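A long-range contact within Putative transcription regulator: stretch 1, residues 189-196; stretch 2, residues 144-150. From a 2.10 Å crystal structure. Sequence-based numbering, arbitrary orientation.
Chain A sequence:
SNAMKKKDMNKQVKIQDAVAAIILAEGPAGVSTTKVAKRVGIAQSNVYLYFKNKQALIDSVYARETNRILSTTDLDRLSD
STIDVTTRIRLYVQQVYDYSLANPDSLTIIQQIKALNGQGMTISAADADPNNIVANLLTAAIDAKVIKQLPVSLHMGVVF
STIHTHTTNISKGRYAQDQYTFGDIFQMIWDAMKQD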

ATOM      1  N   ILE A 189     -13.089   7.445   2.099  1.00  4.69           N
ATOM      2  CA  ILE A 189     -11.899   8.145   2.615  1.00  3.87           C
ATOM      3  C   ILE A 189     -12.254   9.207   3.646  1.00  4.00           C
ATOM      4  O   ILE A 189     -11.620   9.292   4.689  1.00  3.18           O
ATOM      5  CB  ILE A 189     -11.094   8.775   1.461  1.00  4.29           C
ATOM      6  CG1 ILE A 189     -10.506   7.676   0.545  1.00  3.68           C
ATOM      7  CG2 ILE A 189     -10.036   9.769   1.990  1.00  6.20           C
ATOM      8  CD1 ILE A 189      -9.980   8.229  -0.773  1.00  3.62           C
ATOM      9  N   TRP A 190     -13.278  10.010   3.345  1.00  3.89           N
ATOM     10  CA  TRP A 190     -13.711  11.084   4.248  1.00  4.07           C
ATOM     11  C   TRP A 190     -14.344  10.550   5.531  1.00  3.58           C
ATOM     12  O   TRP A 190     -14.069  11.067   6.612  1.00  3.71           O
ATOM     13  CB  TRP A 190     -14.668  12.099   3.533  1.00  3.71           C
ATOM     14  CG  TRP A 190     -15.111  13.286   4.423  1.00  2.27           C
ATOM     15  CD1 TRP A 190     -16.404  13.645   4.738  1.00  4.12           C
ATOM     16  CD2 TRP A 190     -14.262  14.240   5.113  1.00  4.06           C
ATOM     17  NE1 TRP A 190     -16.402  14.743   5.555  1.00  3.98           N
ATOM     18  CE2 TRP A 190     -15.113  15.121   5.819  1.00  2.32           C
ATOM     19  CE3 TRP A 190     -12.861  14.408   5.226  1.00  3.39           C
ATOM     20  CZ2 TRP A 190     -14.617  16.182   6.599  1.00  6.32           C
ATOM     21  CZ3 TRP A 190     -12.368  15.442   6.004  1.00  4.82           C
ATOM     22  CH2 TRP A 190     -13.238  16.322   6.689  1.00  3.11           C
ATOM     23  N   ASP A 191     -15.223   9.552   5.422  1.00  3.65           N
ATOM     24  CA  ASP A 191     -15.712   8.827   6.632  1.00  3.37           C
ATOM     25  C   ASP A 191     -14.558   8.302   7.517  1.00  3.73           C
ATOM     26  O   ASP A 191     -14.598   8.425   8.759  1.00  2.56           O
ATOM     27  CB  ASP A 191     -16.637   7.652   6.267  1.00  2.79           C
ATOM     28  CG  ASP A 191     -17.982   8.115   5.730  1.00  3.42           C
ATOM     29  OD1 ASP A 191     -18.228   9.331   5.775  1.00  3.28           O
ATOM     30  OD2 ASP A 191     -18.786   7.274   5.261  1.00  2.91           O
ATOM     31  N   ALA A 192     -13.571   7.677   6.873  1.00  3.20           N
ATOM     32  CA  ALA A 192     -12.375   7.137   7.591  1.00  3.15           C
ATOM     33  C   ALA A 192     -11.718   8.259   8.387  1.00  3.82           C
ATOM     34  O   ALA A 192     -11.462   8.099   9.553  1.00  4.62           O
ATOM     35  CB  ALA A 192     -11.388   6.591   6.622  1.00  2.39           C
HETATM   36  N   MSE A 193     -11.484   9.402   7.745  1.00  4.45           N
HETATM   37  CA  MSE A 193     -10.785  10.540   8.370  1.00  6.49           C
HETATM   38  C   MSE A 193     -11.593  11.360   9.395  1.00  6.64           C
HETATM   39  O   MSE A 193     -11.045  11.818  10.387  1.00  7.26           O
HETATM   40  CB  MSE A 193     -10.304  11.531   7.283  1.00  5.90           C
HETATM   41  CG  MSE A 193      -9.340  10.944   6.222  1.00  3.04           C
HETATM   42 SE   MSE A 193      -8.963  12.233   4.841  0.70  8.34          SE
HETATM   43  CE  MSE A 193      -7.676  13.397   5.751  1.00  3.49           C
ATOM     44  N   LYS A 194     -12.859  11.619   9.114  1.00  7.67           N
ATOM     45  CA  LYS A 194     -13.575  12.674   9.825  1.00  7.79           C
ATOM     46  C   LYS A 194     -13.896  12.328  11.267  1.00  7.32           C
ATOM     47  O   LYS A 194     -14.067  11.167  11.618  1.00  6.14           O
ATOM     48  CB  LYS A 194     -14.814  13.156   9.060  1.00  7.52           C
ATOM     49  CG  LYS A 194     -16.036  12.278   9.185  1.00 10.94           C
ATOM     50  CD  LYS A 194     -17.241  12.950   8.527  1.00 13.76           C
ATOM     51  CE  LYS A 194     -18.240  11.914   8.041  1.00 15.51           C
ATOM     52  NZ  LYS A 194     -18.853  11.308   9.238  1.00 18.76           N
ATOM     53  N   GLN A 195     -13.946  13.364  12.103  1.00  9.33           N
ATOM     54  CA  GLN A 195     -14.097  13.194  13.536  1.00 12.08           C
ATOM     55  C   GLN A 195     -15.527  12.704  13.870  1.00 13.91           C
ATOM     56  O   GLN A 195     -16.501  13.299  13.435  1.00 14.06           O
ATOM     57  CB  GLN A 195     -13.732  14.499  14.223  1.00 12.89           C
ATOM     58  CG  GLN A 195     -14.235  14.652  15.660  1.00 15.10           C
ATOM     59  CD  GLN A 195     -13.498  13.737  16.623  1.00 18.66           C
ATOM     60  OE1 GLN A 195     -12.261  13.737  16.688  1.00 19.03           O
ATOM     61  NE2 GLN A 195     -14.262  12.966  17.397  1.00 20.70           N
ATOM     62  N   ASP A 196     -15.596  11.615  14.650  1.00 16.98           N
ATOM     63  CA  ASP A 196     -16.756  10.698  14.840  1.00 17.93           C
ATOM     64  C   ASP A 196     -16.799   9.510  13.837  1.00 18.64           C
ATOM     65  O   ASP A 196     -17.198   9.710  12.685  1.00 17.85           O
ATOM     66  CB  ASP A 196     -18.059  11.446  14.812  1.00 19.18           C
ATOM     67  CG  ASP A 196     -18.272  12.297  16.050  1.00 21.94           C
ATOM     68  OD1 ASP A 196     -19.448  12.580  16.338  1.00 24.99           O
ATOM     69  OD2 ASP A 196     -17.281  12.674  16.718  1.00 23.03           O
ATOM     70  OXT ASP A 196     -16.468   8.339  14.136  1.00 17.71           O
TER
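Stretch 2, residues 144-150: AKVIKQL

Stretch 2 crosses the C-terminal end of the chain as an irregular segment, joined to it by a single backbone bridge, a lysine amine set among carbonyls at and just past the helix end, and a small apolar patch. No regular helix or strand is present in 144-150; Lys 145, with phi/psi of 59/31, leaves the preceding helix through a Schellman motif, and Ile 147 (-118/164) and Lys 148 (-55/145) are extended. Register is fixed where Lys 194, the first residue to leave helical phi/psi, faces Ile 147, CA to CA 4.0 Å. Two hydrogen bonds flank this pair: Gln 195 N donates to Val 146 O (2.9 Å, 161°) and Lys 148 N to Met 193 O (2.8 Å, 168°). The order of pairing is antiparallel, but the two backbones cross obliquely here.

The Lys 148 side chain (m, t, t, p) brings NZ to Ala 192 O and Lys 194 O, hydrogen-bonding each at 2.8 Å. These are carbonyls at the helix end and just beyond it.

On the apolar side, Trp 190 CZ3 lies 3.7 Å from Ile 147 CG2, while Val 146 CG1 meets the ring edge at CH2, 4.0 Å away. A water links Gln 149 N (2.8 Å) to Gln 195 OE1 (3.0 Å). In all, 478 Å² is buried, both sides summed.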

ATOM      1  N   ALA A 144      -8.601  21.102  15.226  1.00 18.63           N
ATOM      2  CA  ALA A 144      -9.923  21.713  15.176  1.00 18.64           C
ATOM      3  C   ALA A 144     -11.011  20.690  15.503  1.00 19.02           C
ATOM      4  O   ALA A 144     -12.192  21.032  15.580  1.00 19.81           O
ATOM      5  CB  ALA A 144     -10.160  22.311  13.838  1.00 19.27           C
ATOM      6  N   LYS A 145     -10.588  19.455  15.716  1.00 17.49           N
ATOM      7  CA  LYS A 145     -11.457  18.304  15.865  1.00 17.75           C
ATOM      8  C   LYS A 145     -12.357  18.049  14.640  1.00 15.83           C
ATOM      9  O   LYS A 145     -13.465  17.530  14.763  1.00 16.17           O
ATOM     10  CB  LYS A 145     -12.227  18.352  17.197  1.00 19.51           C
ATOM     11  CG  LYS A 145     -11.294  18.238  18.429  1.00 22.04           C
ATOM     12  CD  LYS A 145     -12.002  17.589  19.642  1.00 27.65           C
ATOM     13  CE  LYS A 145     -11.068  17.409  20.855  1.00 27.03           C
ATOM     14  NZ  LYS A 145     -11.827  17.553  22.179  1.00 30.45           N
ATOM     15  N   VAL A 146     -11.836  18.401  13.469  1.00 12.06           N
ATOM     16  CA  VAL A 146     -12.501  18.145  12.200  1.00 10.95           C
ATOM     17  C   VAL A 146     -12.227  16.719  11.728  1.00  9.15           C
ATOM     18  O   VAL A 146     -13.127  16.033  11.218  1.00 10.00           O
ATOM     19  CB  VAL A 146     -12.057  19.182  11.163  1.00 10.93           C
ATOM     20  CG1 VAL A 146     -12.452  18.782   9.773  1.00 11.03           C
ATOM     21  CG2 VAL A 146     -12.689  20.566  11.521  1.00 11.13           C
ATOM     22  N   ILE A 147     -10.988  16.260  11.866  1.00  6.38           N
ATOM     23  CA  ILE A 147     -10.689  14.855  11.566  1.00  4.05           C
ATOM     24  C   ILE A 147     -10.190  14.163  12.845  1.00  4.75           C
ATOM     25  O   ILE A 147      -9.857  14.846  13.842  1.00  4.34           O
ATOM     26  CB  ILE A 147      -9.698  14.715  10.381  1.00  3.42           C
ATOM     27  CG1 ILE A 147      -8.307  15.225  10.798  1.00  3.66           C
ATOM     28  CG2 ILE A 147     -10.294  15.368   9.110  1.00  2.00           C
ATOM     29  CD1 ILE A 147      -7.212  15.207   9.689  1.00  2.64           C
ATOM     30  N   LYS A 148     -10.181  12.835  12.831  1.00  3.71           N
ATOM     31  CA  LYS A 148      -9.858  12.018  13.998  1.00  4.76           C
ATOM     32  C   LYS A 148      -8.505  12.307  14.658  1.00  3.71           C
ATOM     33  O   LYS A 148      -7.519  12.617  13.978  1.00  2.74           O
ATOM     34  CB  LYS A 148      -9.924  10.536  13.618  1.00  4.07           C
ATOM     35  CG  LYS A 148     -11.357  10.064  13.256  1.00  5.55           C
ATOM     36  CD  LYS A 148     -11.410   8.546  13.015  1.00  5.07           C
ATOM     37  CE  LYS A 148     -12.836   8.016  12.878  1.00  2.00           C
ATOM     38  NZ  LYS A 148     -13.405   8.491  11.548  1.00  2.11           N
ATOM     39  N   GLN A 149      -8.449  12.190  15.986  1.00  3.52           N
ATOM     40  CA  GLN A 149      -7.172  12.350  16.709  1.00  4.58           C
ATOM     41  C   GLN A 149      -6.315  11.122  16.473  1.00  3.83           C
ATOM     42  O   GLN A 149      -6.121  10.309  17.369  1.00  4.69           O
ATOM     43  CB  GLN A 149      -7.395  12.539  18.235  1.00  4.77           C
ATOM     44  CG  GLN A 149      -8.315  13.686  18.584  1.00 11.37           C
ATOM     45  CD  GLN A 149      -7.762  15.021  18.131  1.00 17.99           C
ATOM     46  OE1 GLN A 149      -8.461  15.792  17.466  1.00 19.39           O
ATOM     47  NE2 GLN A 149      -6.482  15.287  18.456  1.00 17.25           N
ATOM     48  N   LEU A 150      -5.854  10.941  15.238  1.00  4.06           N
ATOM     49  CA  LEU A 150      -5.019   9.828  14.889  1.00  2.99           C
ATOM     50  C   LEU A 150      -3.818  10.391  14.153  1.00  3.08           C
ATOM     51  O   LEU A 150      -3.864  11.527  13.663  1.00  2.00           O
ATOM     52  CB  LEU A 150      -5.779   8.854  13.965  1.00  4.00           C
ATOM     53  CG  LEU A 150      -6.890   7.995  14.613  1.00  4.57           C
ATOM     54  CD1 LEU A 150      -7.680   7.254  13.550  1.00  3.60           C
ATOM     55  CD2 LEU A 150      -6.299   7.020  15.647  1.00  3.05           C
TER
HETATM   56  O   HOH W   1     -10.708  11.345  17.501  1.00 11.61           O